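Local coordinates for methyl-coenzyme M reductase subunit beta (Methanosarcina barkeri, PDB 1E6Y), which forms part of methyl-coenzyme M reductase, the F430-dependent enzyme that reduces methyl-coenzyme M with coenzyme B, releasing methane and a mixed heterodisulfide, at residues Gln172-Ile177 with Gly410-Val415; Gly94-Val99 with Ser112-Ile117; Arg68-Asp73 with Ala149-Ser154. All blocks are in the same frame, centred on the assembly; numbering follows the deposited sequence.

Interactions 1 and 2 sit at the four-stranded sheet, while interaction 3 lies farther out, between the two helical connections of the same domain. Interaction 2 closes a short loop around the hairpin 98-102/107-111 and is nested, along the chain, inside the much longer loop closed by interaction 3; their centres lie about 28 Å apart and their nearest atoms about 15 Å. Interaction 1 follows in series and brings in a helix of the C-terminal domain. It sits about 18 Å from interaction 2 and about 23 Å from interaction 3, centre to centre, with nearest atoms about 8 and 12 Å apart, so no two contacts touch. All three lie away from the cofactor and substrate pockets, to which this chain contributes F358, S362 and Y364 among others.

Interaction 1: residues Gln172-Ile177 with Gly410-Val415; sequences QGILSI and GLIGDV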
ATOM      1  N   GLN E 172     -22.443   5.412   3.875  1.00 14.29           N
ATOM      2  CA  GLN E 172     -21.449   5.522   4.943  1.00 15.46           C
ATOM      3  C   GLN E 172     -21.935   4.769   6.169  1.00 14.51           C
ATOM      4  O   GLN E 172     -23.127   4.779   6.476  1.00 14.60           O
ATOM      5  CB  GLN E 172     -21.236   6.975   5.370  1.00 17.95           C
ATOM      6  CG  GLN E 172     -20.854   7.961   4.289  1.00 21.78           C
ATOM      7  CD  GLN E 172     -20.763   9.378   4.840  1.00 23.90           C
ATOM      8  OE1 GLN E 172     -20.599   9.575   6.047  1.00 25.02           O
ATOM      9  NE2 GLN E 172     -20.922  10.369   3.965  1.00 25.00           N
ATOM     10  N   GLY E 173     -20.988   4.285   6.962  1.00 13.77           N
ATOM     11  CA  GLY E 173     -21.314   3.785   8.283  1.00 12.55           C
ATOM     12  C   GLY E 173     -20.473   4.481   9.335  1.00 11.61           C
ATOM     13  O   GLY E 173     -19.732   5.417   9.029  1.00 11.59           O
ATOM     14  N   ILE E 174     -20.589   4.026  10.577  1.00 11.14           N
ATOM     15  CA  ILE E 174     -19.776   4.543  11.671  1.00 10.64           C
ATOM     16  C   ILE E 174     -18.327   4.063  11.551  1.00 10.56           C
ATOM     17  O   ILE E 174     -17.394   4.792  11.892  1.00 10.19           O
ATOM     18  CB  ILE E 174     -20.368   4.111  13.037  1.00 11.10           C
ATOM     19  CG1 ILE E 174     -21.753   4.741  13.215  1.00 11.52           C
ATOM     20  CG2 ILE E 174     -19.454   4.528  14.179  1.00 11.87           C
ATOM     21  CD1 ILE E 174     -22.526   4.203  14.386  1.00 11.88           C
ATOM     22  N   LEU E 175     -18.145   2.867  10.997  1.00 10.02           N
ATOM     23  CA  LEU E 175     -16.816   2.282  10.827  1.00 10.11           C
ATOM     24  C   LEU E 175     -16.231   2.633   9.459  1.00 10.24           C
ATOM     25  O   LEU E 175     -16.875   3.296   8.646  1.00 11.46           O
ATOM     26  CB  LEU E 175     -16.888   0.759  10.982  1.00 10.26           C
ATOM     27  CG  LEU E 175     -17.536   0.235  12.266  1.00 10.83           C
ATOM     28  CD1 LEU E 175     -17.753  -1.268  12.172  1.00 11.58           C
ATOM     29  CD2 LEU E 175     -16.656   0.581  13.456  1.00 11.39           C
ATOM     30  N   SER E 176     -14.993   2.214   9.226  1.00  9.87           N
ATOM     31  CA  SER E 176     -14.332   2.435   7.944  1.00  9.86           C
ATOM     32  C   SER E 176     -14.431   1.153   7.111  1.00 10.67           C
ATOM     33  O   SER E 176     -15.461   0.480   7.132  1.00 11.48           O
ATOM     34  CB  SER E 176     -12.867   2.814   8.184  1.00  9.98           C
ATOM     35  OG  SER E 176     -12.258   3.301   7.002  1.00 10.45           O
ATOM     36  N   ILE E 177     -13.403   0.866   6.317  1.00  9.99           N
ATOM     37  CA  ILE E 177     -13.258  -0.456   5.710  1.00  8.94           C
ATOM     38  C   ILE E 177     -12.099  -1.187   6.388  1.00  8.94           C
ATOM     39  O   ILE E 177     -11.195  -0.553   6.933  1.00  8.86           O
ATOM     40  CB  ILE E 177     -13.009  -0.368   4.174  1.00  8.72           C
ATOM     41  CG1 ILE E 177     -11.679   0.330   3.875  1.00  8.19           C
ATOM     42  CG2 ILE E 177     -14.162   0.366   3.502  1.00  9.43           C
ATOM     43  CD1 ILE E 177     -11.261   0.244   2.417  1.00  9.42           C
ATOM     44  N   GLY E 410     -22.310  15.002   9.574  1.00 17.94           N
ATOM     45  CA  GLY E 410     -23.698  15.428   9.553  1.00 19.07           C
ATOM     46  C   GLY E 410     -24.668  14.287   9.305  1.00 19.44           C
ATOM     47  O   GLY E 410     -25.628  14.109  10.056  1.00 19.89           O
ATOM     48  N   LEU E 411     -24.376  13.475   8.291  1.00 19.97           N
ATOM     49  CA  LEU E 411     -25.199  12.315   7.956  1.00 20.05           C
ATOM     50  C   LEU E 411     -25.214  11.289   9.091  1.00 19.74           C
ATOM     51  O   LEU E 411     -26.267  10.745   9.429  1.00 19.50           O
ATOM     52  CB  LEU E 411     -24.677  11.665   6.670  1.00 20.87           C
ATOM     53  CG  LEU E 411     -25.435  10.465   6.096  1.00 21.46           C
ATOM     54  CD1 LEU E 411     -26.785  10.904   5.554  1.00 22.19           C
ATOM     55  CD2 LEU E 411     -24.606   9.829   4.996  1.00 21.77           C
ATOM     56  N   ILE E 412     -24.049  11.056   9.692  1.00 19.04           N
ATOM     57  CA  ILE E 412     -23.908  10.077  10.766  1.00 18.68           C
ATOM     58  C   ILE E 412     -24.719  10.483  11.995  1.00 18.82           C
ATOM     59  O   ILE E 412     -25.408   9.655  12.591  1.00 18.65           O
ATOM     60  CB  ILE E 412     -22.415   9.893  11.161  1.00 18.51           C
ATOM     61  CG1 ILE E 412     -21.629   9.325   9.974  1.00 18.54           C
ATOM     62  CG2 ILE E 412     -22.286   8.968  12.368  1.00 18.12           C
ATOM     63  CD1 ILE E 412     -22.136   7.980   9.476  1.00 19.26           C
ATOM     64  N   GLY E 413     -24.671  11.767  12.340  1.00 19.66           N
ATOM     65  CA  GLY E 413     -25.451  12.265  13.459  1.00 21.04           C
ATOM     66  C   GLY E 413     -26.943  12.186  13.198  1.00 22.14           C
ATOM     67  O   GLY E 413     -27.707  11.759  14.061  1.00 22.11           O
ATOM     68  N   ASP E 414     -27.343  12.535  11.977  1.00 23.53           N
ATOM     69  CA  ASP E 414     -28.748  12.511  11.575  1.00 25.11           C
ATOM     70  C   ASP E 414     -29.317  11.091  11.586  1.00 25.33           C
ATOM     71  O   ASP E 414     -30.428  10.862  12.069  1.00 25.59           O
ATOM     72  CB  ASP E 414     -28.909  13.108  10.170  1.00 26.44           C
ATOM     73  CG  ASP E 414     -28.599  14.600  10.121  1.00 27.73           C
ATOM     74  OD1 ASP E 414     -28.749  15.290  11.155  1.00 29.33           O
ATOM     75  OD2 ASP E 414     -28.214  15.084   9.037  1.00 28.94           O
ATOM     76  N   VAL E 415     -28.516  10.135  11.125  1.00 24.82           N
ATOM     77  CA  VAL E 415     -28.984   8.770  10.926  1.00 24.63           C
ATOM     78  C   VAL E 415     -28.814   7.882  12.160  1.00 24.50           C
ATOM     79  O   VAL E 415     -29.651   7.019  12.417  1.00 24.61           O
ATOM     80  CB  VAL E 415     -28.279   8.126   9.704  1.00 24.79           C
ATOM     81  CG1 VAL E 415     -28.623   6.654   9.601  1.00 24.17           C
ATOM     82  CG2 VAL E 415     -28.693   8.847   8.428  1.00 24.25           C
TER
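The side-chain amide of Q172 and the peptide group of G173 are the flat surfaces here, and each receives a methyl group over one face. L411 CD2 lies over the Q172 amide, 3.9 Å from NE2 and equally far from CD. The oxygen end of the same amide reaches the next residue of the helix, with OE1 4.1 Å from I412 CG1. Over the G173 carbonyl hangs I412 CD1, 3.5 Å from G173 O, so the methyl rests on the face of the peptide group. No hydrogen bond crosses between the segments; polar groups of one side simply carry hydrocarbon from the other. Q172 gets there with CG anti to its carbonyl carbon and a chain extended beyond it (chi2 176°), crossing both helix side chains obliquely. L411 has CG anti to the backbone N (chi1 -177°), whereas I412 swings CG1 to the side of its backbone N and turns CD1 down onto the glycine.

Strand 171-172 is an outermost strand of a four-stranded antiparallel sheet of order 2-3-1-4, the ferredoxin-like pattern, and Q172 pairs through its backbone with A43 of the adjoining strand. Helix 405-416, from the C-terminal domain, packs against this sheet: L411 also touches A43 and S107, and V415 touches A43 and L109. Just past the strand, I174 turns into the interior, its CG1 4.3 Å from I412 CG2. Both isoleucines meet I199 of helix 193-199, which brings a third element into the packing.

Interaction 2: residues Gly94-Val99 with Ser112-Ile117; sequences GDDTNV and SPKSRI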
ATOM      1  N   GLY E  94     -39.957 -10.852   9.151  1.00 20.31           N
ATOM      2  CA  GLY E  94     -40.137 -10.532  10.555  1.00 18.57           C
ATOM      3  C   GLY E  94     -38.858 -10.562  11.371  1.00 18.45           C
ATOM      4  O   GLY E  94     -38.912 -10.577  12.603  1.00 18.09           O
ATOM      5  N   ASP E  95     -37.706 -10.563  10.704  1.00 17.17           N
ATOM      6  CA  ASP E  95     -36.439 -10.483  11.423  1.00 15.89           C
ATOM      7  C   ASP E  95     -36.115  -9.052  11.856  1.00 15.35           C
ATOM      8  O   ASP E  95     -36.948  -8.149  11.735  1.00 15.57           O
ATOM      9  CB  ASP E  95     -35.286 -11.096  10.599  1.00 14.50           C
ATOM     10  CG  ASP E  95     -34.929 -10.294   9.346  1.00 13.62           C
ATOM     11  OD1 ASP E  95     -34.120 -10.804   8.546  1.00 12.93           O
ATOM     12  OD2 ASP E  95     -35.435  -9.171   9.144  1.00 12.55           O
ATOM     13  N   ASP E  96     -34.884  -8.844  12.305  1.00 15.20           N
ATOM     14  CA  ASP E  96     -34.485  -7.584  12.920  1.00 15.08           C
ATOM     15  C   ASP E  96     -33.943  -6.559  11.921  1.00 14.62           C
ATOM     16  O   ASP E  96     -33.338  -5.563  12.314  1.00 15.11           O
ATOM     17  CB  ASP E  96     -33.456  -7.849  14.027  1.00 15.66           C
ATOM     18  CG  ASP E  96     -32.251  -8.634  13.540  1.00 17.28           C
ATOM     19  OD1 ASP E  96     -32.426  -9.661  12.856  1.00 18.29           O
ATOM     20  OD2 ASP E  96     -31.119  -8.227  13.862  1.00 18.66           O
ATOM     21  N   THR E  97     -34.218  -6.767  10.635  1.00 14.00           N
ATOM     22  CA  THR E  97     -33.947  -5.744   9.629  1.00 13.67           C
ATOM     23  C   THR E  97     -34.743  -4.481   9.944  1.00 14.36           C
ATOM     24  O   THR E  97     -35.910  -4.548  10.336  1.00 15.16           O
ATOM     25  CB  THR E  97     -34.330  -6.220   8.216  1.00 13.17           C
ATOM     26  OG1 THR E  97     -33.679  -7.464   7.938  1.00 12.06           O
ATOM     27  CG2 THR E  97     -33.914  -5.193   7.173  1.00 13.33           C
ATOM     28  N   ASN E  98     -34.091  -3.332   9.804  1.00 13.88           N
ATOM     29  CA  ASN E  98     -34.734  -2.055  10.076  1.00 14.29           C
ATOM     30  C   ASN E  98     -34.272  -1.003   9.079  1.00 14.67           C
ATOM     31  O   ASN E  98     -33.080  -0.717   8.974  1.00 13.97           O
ATOM     32  CB  ASN E  98     -34.417  -1.606  11.506  1.00 14.47           C
ATOM     33  CG  ASN E  98     -35.250  -0.417  11.942  1.00 15.49           C
ATOM     34  OD1 ASN E  98     -36.449  -0.348  11.666  1.00 15.85           O
ATOM     35  ND2 ASN E  98     -34.615   0.533  12.624  1.00 15.55           N
ATOM     36  N   VAL E  99     -35.212  -0.505   8.281  1.00 14.51           N
ATOM     37  CA  VAL E  99     -34.922   0.551   7.320  1.00 15.85           C
ATOM     38  C   VAL E  99     -35.840   1.746   7.569  1.00 17.20           C
ATOM     39  O   VAL E  99     -37.062   1.653   7.419  1.00 18.22           O
ATOM     40  CB  VAL E  99     -35.097   0.058   5.865  1.00 15.46           C
ATOM     41  CG1 VAL E  99     -34.710   1.160   4.884  1.00 16.16           C
ATOM     42  CG2 VAL E  99     -34.246  -1.180   5.630  1.00 15.68           C
ATOM     43  N   SER E 112     -29.010  -3.941   8.577  1.00 11.13           N
ATOM     44  CA  SER E 112     -29.092  -5.338   8.166  1.00 11.15           C
ATOM     45  C   SER E 112     -29.514  -6.188   9.358  1.00 11.15           C
ATOM     46  O   SER E 112     -29.221  -5.847  10.506  1.00 10.91           O
ATOM     47  CB  SER E 112     -27.732  -5.819   7.651  1.00 10.74           C
ATOM     48  OG  SER E 112     -27.493  -5.361   6.333  1.00 11.03           O
ATOM     49  N   PRO E 113     -30.190  -7.318   9.101  1.00 11.13           N
ATOM     50  CA  PRO E 113     -30.435  -8.293  10.169  1.00 11.35           C
ATOM     51  C   PRO E 113     -29.124  -8.831  10.737  1.00 11.77           C
ATOM     52  O   PRO E 113     -28.127  -8.925  10.021  1.00 11.34           O
ATOM     53  CB  PRO E 113     -31.238  -9.388   9.471  1.00 11.35           C
ATOM     54  CG  PRO E 113     -30.814  -9.296   8.036  1.00 10.67           C
ATOM     55  CD  PRO E 113     -30.618  -7.828   7.784  1.00 10.70           C
ATOM     56  N   LYS E 114     -29.134  -9.181  12.020  1.00 12.59           N
ATOM     57  CA  LYS E 114     -27.956  -9.735  12.686  1.00 13.27           C
ATOM     58  C   LYS E 114     -27.384 -10.941  11.953  1.00 12.97           C
ATOM     59  O   LYS E 114     -26.178 -11.173  11.981  1.00 12.23           O
ATOM     60  CB  LYS E 114     -28.290 -10.124  14.131  1.00 16.19           C
ATOM     61  CG  LYS E 114     -28.264  -8.953  15.088  1.00 19.75           C
ATOM     62  CD  LYS E 114     -28.821  -9.308  16.455  1.00 21.73           C
ATOM     63  CE  LYS E 114     -28.668  -8.125  17.406  1.00 23.47           C
ATOM     64  NZ  LYS E 114     -29.482  -8.239  18.649  1.00 24.70           N
ATOM     65  N   SER E 115     -28.247 -11.665  11.247  1.00 11.39           N
ATOM     66  CA  SER E 115     -27.835 -12.846  10.500  1.00 10.99           C
ATOM     67  C   SER E 115     -26.738 -12.567   9.468  1.00 10.41           C
ATOM     68  O   SER E 115     -25.896 -13.431   9.217  1.00 10.41           O
ATOM     69  CB  SER E 115     -29.045 -13.488   9.808  1.00 10.72           C
ATOM     70  OG  SER E 115     -29.669 -12.584   8.913  1.00 10.93           O
ATOM     71  N   ARG E 116     -26.737 -11.372   8.876  1.00 10.50           N
ATOM     72  CA  ARG E 116     -25.695 -11.035   7.895  1.00  9.94           C
ATOM     73  C   ARG E 116     -24.344 -10.832   8.578  1.00 10.20           C
ATOM     74  O   ARG E 116     -23.317 -11.203   8.007  1.00 10.25           O
ATOM     75  CB  ARG E 116     -26.077  -9.811   7.072  1.00  9.81           C
ATOM     76  CG  ARG E 116     -27.328 -10.012   6.223  1.00  8.87           C
ATOM     77  CD  ARG E 116     -27.526  -8.879   5.235  1.00  8.60           C
ATOM     78  NE  ARG E 116     -28.692  -9.056   4.365  1.00 10.61           N
ATOM     79  CZ  ARG E 116     -28.733  -9.872   3.306  1.00  9.81           C
ATOM     80  NH1 ARG E 116     -29.876  -9.909   2.612  1.00 11.01           N
ATOM     81  NH2 ARG E 116     -27.721 -10.626   2.942  1.00 10.24           N
ATOM     82  N   ILE E 117     -24.360 -10.331   9.809  1.00 10.38           N
ATOM     83  CA  ILE E 117     -23.143 -10.173  10.592  1.00 10.80           C
ATOM     84  C   ILE E 117     -22.685 -11.525  11.149  1.00 10.82           C
ATOM     85  O   ILE E 117     -21.491 -11.839  11.138  1.00 10.47           O
ATOM     86  CB  ILE E 117     -23.370  -9.166  11.749  1.00 11.14           C
ATOM     87  CG1 ILE E 117     -23.621  -7.769  11.172  1.00 11.62           C
ATOM     88  CG2 ILE E 117     -22.179  -9.157  12.704  1.00 11.79           C
ATOM     89  CD1 ILE E 117     -22.531  -7.278  10.222  1.00 11.92           C
TER
HETATM   90  O   HOH W   1     -32.475 -12.734   9.600  1.00 12.75           O
HETATM   91  O   HOH W   2     -31.082 -11.810  11.928  1.00 12.82           O
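Direct hydrogen bonding between the segments centres on the D96 carboxylate. Its OD2 presents the syn lone pair to K114 N at 2.9 Å, with an N-H...O angle of 155°, while a weak second bond runs from the same N-H to OD1. The torsion chi1 of 55° places D96 CG in the crowded position between backbone N and carbonyl carbon, and from there the carboxylate crosses the start of helix 114-118. A negative charge at this helix beginning would be expected to interact favourably with the helix dipole. Within its own segment D95 makes an Asx turn: OD2 accepts from T97 N at 3.1 Å and from T97 OG1 at 2.7 Å, both donors standing above the carboxylate plane, and the pair of bonds fixes the rotation of the group.

Two waters extend the polar network. One donates to D95 OD1 and accepts from S115 OG; the other donates to D96 OD1 and accepts from S115 N at 2.9 Å. D95 OD1 is also met by the backbone N-H groups of V91 and D92.

P113 supplies the hydrocarbon side of the van der Waals contact. Side-chain oxygens rest against its ring, D95 OD1 3.3 Å from P113 CB and T97 OG1 3.1 Å from P113 CD, the threonine and proline running side by side in the same direction. The extended K114 chain crosses D96 at about a right angle, its CG 3.2 Å from OD2, while NZ stays out of contact with the carboxylate.

R40 NH1 joins the two segments by bonding both D96 O and S112 O. The contact thus closes the open end of the antiparallel hairpin 98-102/107-111, formed by the second and third strands of a ferredoxin-like beta-alpha-beta-beta-alpha-beta domain, with 98-102 at the edge of the sheet.

Interaction 3: residues Arg68-Asp73 with Ala149-Ser154; sequences RGLNYD and APIVKS
Successive bends at chi2 (-63°) and chi3 (-56°) fold the R68 chain back on itself and bring its guanidinium over I151, whose own chi2 of -62° turns CD1 toward the arginine. I151 CG1 lies over one face of the guanidinium, offset to the rim and 3.5 Å from R68 NH1, while I151 CD1 reaches R68 CB at 3.9 Å. The charge of R68 is met elsewhere, NH1 forming a salt bridge with D148 just before the helix. On the other branch, I151 CG2 sits 4.0 Å from L70 CD1.

These segments belong to the two helical connections of the ferredoxin-like domain: the loop between helices 46-55 and 78-89, and helix 149-157, which follows helix 125-141. Replacing I151 with an alanine would remove the branches that touch R68 and L70, and would probably loosen the hold of the loop on the helix.

L70 CD1 also meets V152 CG2 at 3.7 Å, the two chains crossing at about a right angle. The same V152 methyl approaches the Y72 ring at its edge, near the ring plane and 4.0 Å from CE2, while L70 CB lies over one ring face. F142 stacks with Y72, and Y72 OH is hydrogen-bonded to T144 OG1. The side of the helix turned from the loop meets other chains, A149 packing on F244 of the gamma subunit.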
ATOM      1  N   ARG E  68     -24.895  11.844 -19.353  1.00 13.30           N
ATOM      2  CA  ARG E  68     -25.460  10.560 -18.937  1.00 13.93           C
ATOM      3  C   ARG E  68     -26.482  10.802 -17.824  1.00 13.76           C
ATOM      4  O   ARG E  68     -26.684   9.975 -16.941  1.00 14.27           O
ATOM      5  CB  ARG E  68     -24.358   9.602 -18.511  1.00 13.38           C
ATOM      6  CG  ARG E  68     -23.257   9.299 -19.520  1.00 13.69           C
ATOM      7  CD  ARG E  68     -23.830   8.610 -20.769  1.00 13.35           C
ATOM      8  NE  ARG E  68     -24.555   7.415 -20.330  1.00 13.72           N
ATOM      9  CZ  ARG E  68     -24.015   6.279 -19.934  1.00 14.55           C
ATOM     10  NH1 ARG E  68     -24.786   5.269 -19.531  1.00 13.90           N
ATOM     11  NH2 ARG E  68     -22.696   6.088 -19.925  1.00 13.40           N
ATOM     12  N   GLY E  69     -27.064  11.999 -17.837  1.00 13.96           N
ATOM     13  CA  GLY E  69     -27.951  12.421 -16.768  1.00 14.66           C
ATOM     14  C   GLY E  69     -29.216  11.596 -16.646  1.00 14.81           C
ATOM     15  O   GLY E  69     -29.837  11.237 -17.649  1.00 15.09           O
ATOM     16  N   LEU E  70     -29.557  11.238 -15.412  1.00 14.68           N
ATOM     17  CA  LEU E  70     -30.807  10.548 -15.116  1.00 15.02           C
ATOM     18  C   LEU E  70     -31.578  11.335 -14.062  1.00 15.30           C
ATOM     19  O   LEU E  70     -31.049  11.641 -12.994  1.00 14.50           O
ATOM     20  CB  LEU E  70     -30.530   9.127 -14.606  1.00 14.97           C
ATOM     21  CG  LEU E  70     -29.825   8.158 -15.563  1.00 15.55           C
ATOM     22  CD1 LEU E  70     -29.485   6.875 -14.828  1.00 15.05           C
ATOM     23  CD2 LEU E  70     -30.714   7.865 -16.766  1.00 15.87           C
ATOM     24  N   ASN E  71     -32.807  11.716 -14.396  1.00 15.70           N
ATOM     25  CA  ASN E  71     -33.634  12.516 -13.500  1.00 17.03           C
ATOM     26  C   ASN E  71     -34.659  11.649 -12.782  1.00 17.07           C
ATOM     27  O   ASN E  71     -35.771  11.439 -13.272  1.00 16.86           O
ATOM     28  CB  ASN E  71     -34.335  13.630 -14.282  1.00 18.29           C
ATOM     29  CG  ASN E  71     -33.358  14.530 -15.002  1.00 20.09           C
ATOM     30  OD1 ASN E  71     -32.386  15.003 -14.413  1.00 21.24           O
ATOM     31  ND2 ASN E  71     -33.569  14.718 -16.299  1.00 21.38           N
ATOM     32  N   TYR E  72     -34.230  11.068 -11.666  1.00 17.07           N
ATOM     33  CA  TYR E  72     -35.090  10.224 -10.846  1.00 16.73           C
ATOM     34  C   TYR E  72     -35.431  10.972  -9.566  1.00 17.20           C
ATOM     35  O   TYR E  72     -34.555  11.562  -8.930  1.00 16.84           O
ATOM     36  CB  TYR E  72     -34.378   8.919 -10.483  1.00 16.11           C
ATOM     37  CG  TYR E  72     -33.984   8.043 -11.654  1.00 15.83           C
ATOM     38  CD1 TYR E  72     -34.538   8.234 -12.923  1.00 15.73           C
ATOM     39  CD2 TYR E  72     -33.087   6.990 -11.481  1.00 15.91           C
ATOM     40  CE1 TYR E  72     -34.208   7.395 -13.987  1.00 16.39           C
ATOM     41  CE2 TYR E  72     -32.758   6.145 -12.531  1.00 15.48           C
ATOM     42  CZ  TYR E  72     -33.321   6.350 -13.779  1.00 15.62           C
ATOM     43  OH  TYR E  72     -33.001   5.497 -14.808  1.00 15.18           O
ATOM     44  N   ASP E  73     -36.700  10.931  -9.180  1.00 17.51           N
ATOM     45  CA  ASP E  73     -37.114  11.547  -7.929  1.00 17.84           C
ATOM     46  C   ASP E  73     -36.918  10.570  -6.774  1.00 17.67           C
ATOM     47  O   ASP E  73     -37.861   9.917  -6.330  1.00 17.99           O
ATOM     48  CB  ASP E  73     -38.578  11.988  -8.013  1.00 18.75           C
ATOM     49  CG  ASP E  73     -38.990  12.879  -6.849  1.00 19.80           C
ATOM     50  OD1 ASP E  73     -38.117  13.303  -6.062  1.00 20.05           O
ATOM     51  OD2 ASP E  73     -40.199  13.154  -6.724  1.00 21.31           O
ATOM     52  N   ALA E 149     -27.355   1.275 -16.499  1.00 12.33           N
ATOM     53  CA  ALA E 149     -27.138   0.620 -15.211  1.00 11.99           C
ATOM     54  C   ALA E 149     -25.840   1.029 -14.509  1.00 11.86           C
ATOM     55  O   ALA E 149     -25.830   1.194 -13.291  1.00 12.33           O
ATOM     56  CB  ALA E 149     -27.193  -0.898 -15.369  1.00 12.10           C
ATOM     57  N   PRO E 150     -24.739   1.221 -15.265  1.00 12.29           N
ATOM     58  CA  PRO E 150     -23.482   1.639 -14.629  1.00 12.12           C
ATOM     59  C   PRO E 150     -23.585   2.983 -13.915  1.00 12.41           C
ATOM     60  O   PRO E 150     -22.930   3.202 -12.893  1.00 12.44           O
ATOM     61  CB  PRO E 150     -22.498   1.701 -15.796  1.00 12.20           C
ATOM     62  CG  PRO E 150     -23.035   0.723 -16.772  1.00 12.52           C
ATOM     63  CD  PRO E 150     -24.525   0.897 -16.688  1.00 11.71           C
ATOM     64  N   ILE E 151     -24.403   3.878 -14.466  1.00 11.93           N
ATOM     65  CA  ILE E 151     -24.603   5.211 -13.904  1.00 11.73           C
ATOM     66  C   ILE E 151     -25.393   5.144 -12.594  1.00 11.16           C
ATOM     67  O   ILE E 151     -25.036   5.799 -11.613  1.00 11.10           O
ATOM     68  CB  ILE E 151     -25.344   6.137 -14.912  1.00 12.65           C
ATOM     69  CG1 ILE E 151     -24.530   6.274 -16.204  1.00 12.98           C
ATOM     70  CG2 ILE E 151     -25.590   7.509 -14.295  1.00 12.52           C
ATOM     71  CD1 ILE E 151     -23.159   6.905 -16.018  1.00 13.99           C
ATOM     72  N   VAL E 152     -26.442   4.324 -12.567  1.00 10.49           N
ATOM     73  CA  VAL E 152     -27.216   4.121 -11.344  1.00 11.16           C
ATOM     74  C   VAL E 152     -26.347   3.475 -10.266  1.00 11.22           C
ATOM     75  O   VAL E 152     -26.322   3.928  -9.119  1.00 11.59           O
ATOM     76  CB  VAL E 152     -28.457   3.231 -11.603  1.00 11.48           C
ATOM     77  CG1 VAL E 152     -29.140   2.881 -10.285  1.00 12.02           C
ATOM     78  CG2 VAL E 152     -29.432   3.953 -12.517  1.00 12.66           C
ATOM     79  N   LYS E 153     -25.562   2.480 -10.669  1.00 11.42           N
ATOM     80  CA  LYS E 153     -24.712   1.742  -9.742  1.00 11.08           C
ATOM     81  C   LYS E 153     -23.695   2.656  -9.067  1.00 11.07           C
ATOM     82  O   LYS E 153     -23.565   2.645  -7.845  1.00 10.95           O
ATOM     83  CB  LYS E 153     -23.990   0.614 -10.482  1.00 11.34           C
ATOM     84  CG  LYS E 153     -23.375  -0.432  -9.571  1.00 12.20           C
ATOM     85  CD  LYS E 153     -21.922  -0.126  -9.281  1.00 11.86           C
ATOM     86  CE  LYS E 153     -21.304  -1.191  -8.403  1.00 11.47           C
ATOM     87  NZ  LYS E 153     -19.854  -0.941  -8.202  1.00 12.08           N
ATOM     88  N   SER E 154     -23.019   3.483  -9.861  1.00 11.56           N
ATOM     89  CA  SER E 154     -21.977   4.359  -9.336  1.00 11.68           C
ATOM     90  C   SER E 154     -22.506   5.580  -8.598  1.00 11.47           C
ATOM     91  O   SER E 154     -21.784   6.182  -7.804  1.00 11.76           O
ATOM     92  CB  SER E 154     -21.042   4.807 -10.456  1.00 12.68           C
ATOM     93  OG  SER E 154     -20.055   3.819 -10.684  1.00 15.84           O
TER